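Long-range contact in cupin 2 conserved barrel domain protein (Leptotrichia buccalis, PDB 3RNS), which is of unknown function but carries a C-terminal cupin domain, a conserved beta-barrel found in many metal-dependent enzymes and small-molecule-binding proteins: residues N152-L166 / V211-V225. Numbering follows the deposited sequence.
Sequences NLVMTIMSFWKGESL and VEAETENFKMLLILV
Phe160 and Phe218, a hydrogen-bonded pair of the antiparallel strands 153-160 and 218-225, lie side by side as an offset stack, ring centroids 4.5 Å apart and planes 13° from parallel. Phe218 CZ sits over one face of the Phe160 ring, toward its rim and 3.5 Å from Phe160 CD1. Phe218 reaches this place because its CG stands between the backbone N and the carbonyl carbon (chi1 84°). The selenium of Met220, a selenomethionine, approaches the Phe160 ring obliquely in a Met-aromatic contact, 4.0 Å from Phe160 CE1, while Val211 CG1 meets Phe160 CZ at 3.6 Å. Leu166 CG lies at the edge of the Phe160 ring. On the other face of the sheet, Leu153 CD1 packs alongside Ile223 CG2 at 3.9 Å. Beyond the strands, the Asn217 amide lies along the Trp161 indole at 40° to its plane, with OD1 3.4 Å above the ring centre. This OD1 also accepts a nearly straight hydrogen bond from Lys162 N (2.9 Å). With an alanine at Trp161 the indole beside the Asn217 amide is gone, and the amide, held then mainly by the bond from Lys162 N, is likely to turn more freely. Past the type II turn from Trp161 to Glu164, Ser165 and Leu166 pair with Glu212 and Val211 in a second ladder, so both segments cross from one antiparallel sheet to the other, as in the jelly-roll barrel of cupins.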
loop_
_atom_site.group_PDB
_atom_site.type_symbol
_atom_site.label_atom_id
_atom_site.label_comp_id
_atom_site.label_asym_id
_atom_site.label_seq_id
_atom_site.Cartn_x
_atom_site.Cartn_y
_atom_site.Cartn_z
ATOM N N ASN A 152 14.051 5.515 -5.777
ATOM C CA ASN A 152 12.888 5.204 -6.623
ATOM C C ASN A 152 11.646 4.853 -5.821
ATOM O O ASN A 152 10.579 4.641 -6.391
ATOM C CB ASN A 152 13.205 4.090 -7.624
ATOM C CG ASN A 152 14.420 4.404 -8.515
ATOM O OD1 ASN A 152 15.270 3.557 -8.715
ATOM N ND2 ASN A 152 14.479 5.606 -9.058
ATOM N N LEU A 153 11.754 4.843 -4.495
ATOM C CA LEU A 153 10.662 4.370 -3.659
ATOM C C LEU A 153 10.736 4.921 -2.230
ATOM O O LEU A 153 11.782 4.838 -1.546
ATOM C CB LEU A 153 10.697 2.837 -3.632
ATOM C CG LEU A 153 9.624 2.143 -2.809
ATOM C CD1 LEU A 153 8.232 2.390 -3.434
ATOM C CD2 LEU A 153 9.943 0.623 -2.650
ATOM N N VAL A 154 9.630 5.508 -1.794
ATOM C CA VAL A 154 9.478 5.997 -0.431
ATOM C C VAL A 154 8.164 5.491 0.125
ATOM O O VAL A 154 7.100 5.621 -0.547
ATOM C CB VAL A 154 9.557 7.555 -0.363
ATOM C CG1 VAL A 154 9.311 8.087 1.072
ATOM C CG2 VAL A 154 10.888 8.011 -0.908
HETATM N N MSE A 155 8.218 4.870 1.311
HETATM C CA MSE A 155 7.004 4.410 1.984
HETATM C C MSE A 155 6.994 4.927 3.403
HETATM O O MSE A 155 7.975 4.793 4.132
HETATM C CB MSE A 155 6.869 2.869 1.989
HETATM C CG MSE A 155 6.833 2.242 0.588
HETATM SE SE MSE A 155 6.816 0.288 0.574
HETATM C CE MSE A 155 5.046 -0.022 1.313
ATOM N N THR A 156 5.875 5.504 3.782
ATOM C CA THR A 156 5.748 6.147 5.060
ATOM C C THR A 156 4.373 5.904 5.611
ATOM O O THR A 156 3.389 5.887 4.839
ATOM C CB THR A 156 5.990 7.661 4.853
ATOM O OG1 THR A 156 7.355 7.842 4.444
ATOM C CG2 THR A 156 5.754 8.446 6.133
ATOM N N ILE A 157 4.282 5.685 6.926
ATOM C CA ILE A 157 3.006 5.582 7.604
ATOM C C ILE A 157 2.787 6.817 8.484
ATOM O O ILE A 157 3.731 7.290 9.129
ATOM C CB ILE A 157 2.910 4.223 8.426
ATOM C CG1 ILE A 157 1.785 4.253 9.453
ATOM C CG2 ILE A 157 4.203 3.839 9.106
ATOM C CD1 ILE A 157 0.453 3.991 8.829
HETATM N N MSE A 158 1.551 7.312 8.535
HETATM C CA MSE A 158 1.256 8.550 9.272
HETATM C C MSE A 158 -0.049 8.466 10.004
HETATM O O MSE A 158 -0.985 7.858 9.502
HETATM C CB MSE A 158 1.195 9.755 8.324
HETATM C CG MSE A 158 2.315 9.752 7.247
HETATM SE SE MSE A 158 2.218 11.346 6.065
HETATM C CE MSE A 158 2.608 12.697 7.317
ATOM N N SER A 159 -0.098 9.044 11.199
ATOM C CA SER A 159 -1.357 9.259 11.931
ATOM C C SER A 159 -1.639 10.755 12.009
ATOM O O SER A 159 -0.692 11.577 12.183
ATOM C CB SER A 159 -1.310 8.649 13.339
ATOM O OG SER A 159 -0.375 9.338 14.177
ATOM N N PHE A 160 -2.912 11.118 11.838
ATOM C CA PHE A 160 -3.340 12.517 11.843
ATOM C C PHE A 160 -4.434 12.601 12.925
ATOM O O PHE A 160 -5.423 11.837 12.887
ATOM C CB PHE A 160 -4.007 12.934 10.520
ATOM C CG PHE A 160 -3.084 13.140 9.366
ATOM C CD1 PHE A 160 -2.461 12.061 8.744
ATOM C CD2 PHE A 160 -2.896 14.427 8.822
ATOM C CE1 PHE A 160 -1.622 12.267 7.622
ATOM C CE2 PHE A 160 -2.064 14.610 7.712
ATOM C CZ PHE A 160 -1.415 13.543 7.147
ATOM N N TRP A 161 -4.258 13.496 13.885
ATOM C CA TRP A 161 -5.344 13.824 14.784
ATOM C C TRP A 161 -6.317 14.732 14.034
ATOM O O TRP A 161 -5.913 15.580 13.239
ATOM C CB TRP A 161 -4.812 14.523 16.038
ATOM C CG TRP A 161 -5.816 14.594 17.105
ATOM C CD1 TRP A 161 -6.661 15.650 17.367
ATOM C CD2 TRP A 161 -6.107 13.588 18.084
ATOM N NE1 TRP A 161 -7.433 15.359 18.452
ATOM C CE2 TRP A 161 -7.142 14.089 18.893
ATOM C CE3 TRP A 161 -5.575 12.316 18.363
ATOM C CZ2 TRP A 161 -7.669 13.362 19.981
ATOM C CZ3 TRP A 161 -6.132 11.568 19.408
ATOM C CH2 TRP A 161 -7.154 12.111 20.225
ATOM N N LYS A 162 -7.598 14.575 14.318
ATOM C CA LYS A 162 -8.639 15.427 13.735
ATOM C C LYS A 162 -8.268 16.897 13.794
ATOM O O LYS A 162 -7.810 17.390 14.829
ATOM C CB LYS A 162 -9.933 15.197 14.503
ATOM C CG LYS A 162 -11.041 16.084 14.047
ATOM C CD LYS A 162 -12.249 15.897 14.866
ATOM C CE LYS A 162 -13.357 16.781 14.340
ATOM N NZ LYS A 162 -14.507 16.608 15.260
ATOM N N GLY A 163 -8.426 17.605 12.684
ATOM C CA GLY A 163 -8.037 19.009 12.609
ATOM C C GLY A 163 -6.658 19.248 12.080
ATOM O O GLY A 163 -6.332 20.372 11.769
ATOM N N GLU A 164 -5.794 18.233 12.030
ATOM C CA GLU A 164 -4.449 18.423 11.457
ATOM C C GLU A 164 -4.507 18.267 9.943
ATOM O O GLU A 164 -5.370 17.598 9.416
ATOM C CB GLU A 164 -3.392 17.476 12.075
ATOM C CG GLU A 164 -2.665 18.036 13.335
ATOM C CD GLU A 164 -1.660 19.198 13.052
ATOM O OE1 GLU A 164 -1.116 19.355 11.923
ATOM O OE2 GLU A 164 -1.414 19.966 13.987
ATOM N N SER A 165 -3.575 18.929 9.248
ATOM C CA SER A 165 -3.547 18.956 7.818
ATOM C C SER A 165 -2.138 19.163 7.299
ATOM O O SER A 165 -1.302 19.713 7.986
ATOM C CB SER A 165 -4.422 20.123 7.276
ATOM O OG SER A 165 -3.946 21.397 7.712
ATOM N N LEU A 166 -1.908 18.747 6.062
ATOM C CA LEU A 166 -0.772 19.188 5.291
ATOM C C LEU A 166 -1.244 20.203 4.245
ATOM O O LEU A 166 -2.225 19.971 3.534
ATOM C CB LEU A 166 -0.136 18.000 4.582
ATOM C CG LEU A 166 0.231 16.798 5.472
ATOM C CD1 LEU A 166 0.850 15.683 4.582
ATOM C CD2 LEU A 166 1.188 17.277 6.528
ATOM N N VAL A 211 -3.954 17.205 2.382
ATOM C CA VAL A 211 -4.761 16.287 3.177
ATOM C C VAL A 211 -5.118 16.912 4.504
ATOM O O VAL A 211 -4.377 17.740 5.046
ATOM C CB VAL A 211 -4.053 14.926 3.401
ATOM C CG1 VAL A 211 -2.801 15.056 4.149
ATOM C CG2 VAL A 211 -4.945 13.963 4.109
ATOM N N GLU A 212 -6.260 16.512 5.024
ATOM C CA GLU A 212 -6.769 17.048 6.241
ATOM C C GLU A 212 -7.549 15.964 6.962
ATOM O O GLU A 212 -8.329 15.215 6.323
ATOM C CB GLU A 212 -7.643 18.224 5.822
ATOM C CG GLU A 212 -8.480 18.825 6.834
ATOM C CD GLU A 212 -9.389 19.970 6.265
ATOM O OE1 GLU A 212 -9.453 20.200 5.016
ATOM O OE2 GLU A 212 -10.052 20.625 7.108
ATOM N N ALA A 213 -7.359 15.867 8.275
ATOM C CA ALA A 213 -8.226 15.040 9.120
ATOM C C ALA A 213 -9.469 15.866 9.445
ATOM O O ALA A 213 -9.573 16.513 10.478
ATOM C CB ALA A 213 -7.467 14.592 10.423
ATOM N N GLU A 214 -10.424 15.868 8.540
ATOM C CA GLU A 214 -11.525 16.818 8.610
ATOM C C GLU A 214 -12.574 16.452 9.673
ATOM O O GLU A 214 -12.906 17.261 10.473
ATOM C CB GLU A 214 -12.208 16.893 7.241
ATOM C CG GLU A 214 -13.360 17.904 7.178
ATOM C CD GLU A 214 -14.284 17.686 5.952
ATOM O OE1 GLU A 214 -14.603 16.507 5.588
ATOM O OE2 GLU A 214 -14.688 18.710 5.361
ATOM N N THR A 215 -13.068 15.229 9.680
ATOM C CA THR A 215 -14.162 14.811 10.557
ATOM C C THR A 215 -13.683 13.860 11.669
ATOM O O THR A 215 -14.388 13.665 12.646
ATOM C CB THR A 215 -15.224 14.036 9.765
ATOM O OG1 THR A 215 -14.575 12.959 9.085
ATOM C CG2 THR A 215 -15.923 14.935 8.734
ATOM N N GLU A 216 -12.510 13.248 11.529
ATOM C CA GLU A 216 -12.037 12.359 12.594
ATOM C C GLU A 216 -10.562 12.025 12.414
ATOM O O GLU A 216 -9.966 12.394 11.429
ATOM C CB GLU A 216 -12.837 11.068 12.577
ATOM C CG GLU A 216 -12.645 10.255 11.273
ATOM C CD GLU A 216 -13.647 9.049 11.161
ATOM O OE1 GLU A 216 -13.389 7.958 11.748
ATOM O OE2 GLU A 216 -14.690 9.203 10.463
ATOM N N ASN A 217 -9.989 11.355 13.396
ATOM C CA ASN A 217 -8.607 10.917 13.295
ATOM C C ASN A 217 -8.445 9.904 12.172
ATOM O O ASN A 217 -9.335 9.118 11.902
ATOM C CB ASN A 217 -8.108 10.255 14.578
ATOM C CG ASN A 217 -8.316 11.089 15.867
ATOM O OD1 ASN A 217 -8.396 12.311 15.878
ATOM N ND2 ASN A 217 -8.346 10.373 16.980
ATOM N N PHE A 218 -7.307 9.907 11.487
ATOM C CA PHE A 218 -7.065 8.865 10.495
ATOM C C PHE A 218 -5.606 8.465 10.416
ATOM O O PHE A 218 -4.705 9.187 10.866
ATOM C CB PHE A 218 -7.685 9.237 9.103
ATOM C CG PHE A 218 -6.826 10.107 8.245
ATOM C CD1 PHE A 218 -6.044 9.556 7.267
ATOM C CD2 PHE A 218 -6.795 11.489 8.418
ATOM C CE1 PHE A 218 -5.222 10.346 6.492
ATOM C CE2 PHE A 218 -6.009 12.290 7.627
ATOM C CZ PHE A 218 -5.189 11.705 6.653
ATOM N N LYS A 219 -5.369 7.287 9.860
ATOM C CA LYS A 219 -4.014 6.834 9.548
ATOM C C LYS A 219 -3.945 6.440 8.065
ATOM O O LYS A 219 -4.930 5.941 7.476
ATOM C CB LYS A 219 -3.629 5.605 10.428
ATOM C CG LYS A 219 -3.513 5.887 11.879
ATOM C CD LYS A 219 -3.265 4.624 12.695
ATOM C CE LYS A 219 -3.303 4.920 14.134
ATOM N NZ LYS A 219 -2.988 3.735 14.926
HETATM N N MSE A 220 -2.777 6.648 7.477
HETATM C CA MSE A 220 -2.532 6.263 6.120
HETATM C C MSE A 220 -1.121 5.740 5.887
HETATM O O MSE A 220 -0.171 6.078 6.587
HETATM C CB MSE A 220 -2.729 7.490 5.226
HETATM C CG MSE A 220 -1.881 8.712 5.677
HETATM SE SE MSE A 220 -1.727 10.144 4.277
HETATM C CE MSE A 220 -0.543 9.211 3.150
ATOM N N LEU A 221 -1.009 4.907 4.878
ATOM C CA LEU A 221 0.228 4.505 4.286
ATOM C C LEU A 221 0.399 5.246 2.962
ATOM O O LEU A 221 -0.518 5.272 2.100
ATOM C CB LEU A 221 0.217 2.995 4.017
ATOM C CG LEU A 221 1.301 2.350 3.117
ATOM C CD1 LEU A 221 2.723 2.412 3.766
ATOM C CD2 LEU A 221 0.847 0.899 2.739
ATOM N N LEU A 222 1.583 5.786 2.767
ATOM C CA LEU A 222 1.951 6.502 1.537
ATOM C C LEU A 222 3.044 5.735 0.820
ATOM O O LEU A 222 4.104 5.433 1.413
ATOM C CB LEU A 222 2.470 7.912 1.873
ATOM C CG LEU A 222 3.077 8.726 0.681
ATOM C CD1 LEU A 222 1.954 9.164 -0.259
ATOM C CD2 LEU A 222 3.911 9.935 1.122
ATOM N N ILE A 223 2.807 5.431 -0.461
ATOM C CA ILE A 223 3.796 4.752 -1.279
ATOM C C ILE A 223 4.021 5.689 -2.441
ATOM O O ILE A 223 3.123 5.869 -3.304
ATOM C CB ILE A 223 3.332 3.352 -1.795
ATOM C CG1 ILE A 223 2.934 2.386 -0.647
ATOM C CG2 ILE A 223 4.463 2.669 -2.662
ATOM C CD1 ILE A 223 2.013 1.240 -1.138
ATOM N N LEU A 224 5.217 6.261 -2.481
ATOM C CA LEU A 224 5.642 7.145 -3.555
ATOM C C LEU A 224 6.649 6.437 -4.463
ATOM O O LEU A 224 7.708 5.998 -3.991
ATOM C CB LEU A 224 6.267 8.399 -2.970
ATOM C CG LEU A 224 6.958 9.401 -3.892
ATOM C CD1 LEU A 224 5.919 9.955 -4.861
ATOM C CD2 LEU A 224 7.662 10.546 -3.042
ATOM N N VAL A 225 6.303 6.317 -5.746
ATOM C CA VAL A 225 7.198 5.740 -6.748
ATOM C C VAL A 225 7.724 6.851 -7.667
ATOM O O VAL A 225 6.945 7.589 -8.263
ATOM C CB VAL A 225 6.554 4.593 -7.581
ATOM C CG1 VAL A 225 6.036 3.452 -6.679
ATOM C CG2 VAL A 225 5.427 5.108 -8.437
#